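Local coordinates for carbon monoxide oxidation system transcription regulator CooA-1 (Carboxydothermus hydrogenoformans, PDB 6CPB), which probably acts as a DNA-binding transcription factor that senses carbon monoxide through heme, the piece here being its heme domain, at residues F46-G51 / L69-I74. Numbering follows the deposited sequence.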
loop_
_atom_site.group_PDB
_atom_site.type_symbol
_atom_site.label_atom_id
_atom_site.label_comp_id
_atom_site.label_asym_id
_atom_site.label_seq_id
_atom_site.Cartn_x
_atom_site.Cartn_y
_atom_site.Cartn_z
ATOM N N PHE A 46 3.688 3.442 -12.779
ATOM C CA PHE A 46 2.881 4.001 -13.850
ATOM C C PHE A 46 1.672 4.734 -13.302
ATOM O O PHE A 46 1.076 4.328 -12.304
ATOM C CB PHE A 46 2.454 2.948 -14.879
ATOM C CG PHE A 46 1.419 1.985 -14.376
ATOM C CD1 PHE A 46 1.794 0.836 -13.709
ATOM C CD2 PHE A 46 0.063 2.242 -14.563
ATOM C CE1 PHE A 46 0.821 -0.053 -13.235
ATOM C CE2 PHE A 46 -0.898 1.376 -14.094
ATOM C CZ PHE A 46 -0.526 0.227 -13.435
ATOM N N LEU A 47 1.325 5.812 -13.997
ATOM C CA LEU A 47 0.222 6.700 -13.681
ATOM C C LEU A 47 -0.797 6.606 -14.816
ATOM O O LEU A 47 -0.422 6.705 -15.984
ATOM C CB LEU A 47 0.798 8.130 -13.587
ATOM C CG LEU A 47 -0.123 9.314 -13.369
ATOM C CD1 LEU A 47 -1.099 9.078 -12.212
ATOM C CD2 LEU A 47 0.739 10.543 -13.112
ATOM N N VAL A 48 -2.071 6.419 -14.475
ATOM C CA VAL A 48 -3.132 6.436 -15.479
ATOM C C VAL A 48 -3.419 7.889 -15.844
ATOM O O VAL A 48 -3.970 8.648 -15.045
ATOM C CB VAL A 48 -4.399 5.728 -14.989
ATOM C CG1 VAL A 48 -5.441 5.705 -16.097
ATOM C CG2 VAL A 48 -4.088 4.315 -14.536
ATOM N N LYS A 49 -3.028 8.285 -17.052
ATOM C CA LYS A 49 -3.279 9.642 -17.519
ATOM C C LYS A 49 -4.712 9.806 -18.018
ATOM O O LYS A 49 -5.361 10.823 -17.758
ATOM C CB LYS A 49 -2.276 9.985 -18.625
ATOM C CG LYS A 49 -2.462 11.355 -19.250
ATOM C CD LYS A 49 -1.354 11.658 -20.240
ATOM C CE LYS A 49 -1.598 12.965 -20.977
ATOM N NZ LYS A 49 -0.431 13.286 -21.842
ATOM N N SER A 50 -5.215 8.814 -18.740
ATOM C CA SER A 50 -6.601 8.785 -19.181
ATOM C C SER A 50 -7.013 7.328 -19.300
ATOM O O SER A 50 -6.178 6.454 -19.542
ATOM C CB SER A 50 -6.783 9.512 -20.516
ATOM O OG SER A 50 -6.008 8.909 -21.527
ATOM N N GLY A 51 -8.307 7.068 -19.122
ATOM C CA GLY A 51 -8.822 5.716 -19.177
ATOM C C GLY A 51 -9.010 5.116 -17.806
ATOM O O GLY A 51 -9.313 5.819 -16.844
ATOM N N LEU A 69 -8.553 1.120 -11.081
ATOM C CA LEU A 69 -7.835 2.382 -10.980
ATOM C C LEU A 69 -8.331 3.336 -12.047
ATOM O O LEU A 69 -8.455 2.965 -13.221
ATOM C CB LEU A 69 -6.338 2.172 -11.158
ATOM C CG LEU A 69 -5.713 1.131 -10.240
ATOM C CD1 LEU A 69 -4.230 1.096 -10.461
ATOM C CD2 LEU A 69 -6.037 1.393 -8.767
ATOM N N GLU A 70 -8.617 4.555 -11.631
ATOM C CA GLU A 70 -9.154 5.584 -12.497
ATOM C C GLU A 70 -8.031 6.490 -12.989
ATOM O O GLU A 70 -6.889 6.443 -12.514
ATOM C CB GLU A 70 -10.189 6.421 -11.743
ATOM C CG GLU A 70 -11.274 5.611 -11.058
ATOM C CD GLU A 70 -12.241 4.953 -12.037
ATOM O OE1 GLU A 70 -12.355 5.425 -13.190
ATOM O OE2 GLU A 70 -12.900 3.954 -11.659
ATOM N N ALA A 71 -8.370 7.348 -13.946
ATOM C CA ALA A 71 -7.426 8.366 -14.375
ATOM C C ALA A 71 -7.013 9.199 -13.167
ATOM O O ALA A 71 -7.857 9.640 -12.387
ATOM C CB ALA A 71 -8.067 9.242 -15.451
ATOM N N GLY A 72 -5.698 9.376 -12.998
ATOM C CA GLY A 72 -5.139 10.047 -11.846
ATOM C C GLY A 72 -4.691 9.128 -10.738
ATOM O O GLY A 72 -4.229 9.622 -9.708
ATOM N N ASP A 73 -4.801 7.816 -10.920
ATOM C CA ASP A 73 -4.275 6.842 -9.973
ATOM C C ASP A 73 -2.950 6.265 -10.462
ATOM O O ASP A 73 -2.699 6.148 -11.666
ATOM C CB ASP A 73 -5.247 5.674 -9.758
ATOM C CG ASP A 73 -6.440 6.026 -8.891
ATOM O OD1 ASP A 73 -6.321 6.863 -7.980
ATOM O OD2 ASP A 73 -7.511 5.392 -9.094
ATOM N N ILE A 74 -2.109 5.885 -9.501
ATOM C CA ILE A 74 -0.757 5.398 -9.755
ATOM C C ILE A 74 -0.575 4.015 -9.138
ATOM O O ILE A 74 -1.174 3.691 -8.110
ATOM C CB ILE A 74 0.253 6.434 -9.184
ATOM C CG1 ILE A 74 1.643 6.307 -9.814
ATOM C CG2 ILE A 74 0.343 6.364 -7.684
ATOM C CD1 ILE A 74 2.537 7.495 -9.512
HETATM O O HOH W 1 -11.050 6.966 -15.118
#
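Val48 is hydrogen-bonded through both backbone polar atoms to the 69-74 segment: its N donates to Asp73 O (2.9 Å, nearly straight at 174°) and its O accepts from Gly72 N (2.8 Å), while Leu47 and Ile74 form an antiparallel non-hydrogen-bonded pair. A type II turn from Glu70 to Asp73 sets the Gly72 N-H and the Asp73 C=O facing Val48. Glu70 N also donates to Asp73 OD2, on its anti side and 27° out of the carboxylate plane. Val48 turns its side chain toward the turn, with CB 3.6 Å from Glu70 O and CG1, anti to the backbone N (chi1 -177°), against Ala71 CA. On the side of the strand where Leu47 and Ile74 lie, Leu47 CD1 reaches over Asp73 O at 3.4 Å and Ile74 CG1 rests on Phe46 O. One water donates to Gly51 O and Glu70 OE1 and accepts from Ala71 N, bridging the segments. Strand 44-50 turns at Lys49, where Lys49 and Ser50 both face Thr90 in a classic beta bulge, and leads into strand 52-59 in the other sheet of the cyclic nucleotide-binding-type beta roll. Helix 108-135 packs on Leu47 and Ile74 and supplies Lys115, salt-bridged to Asp73 OD1; strand 52-59 meets Val48 through Val53.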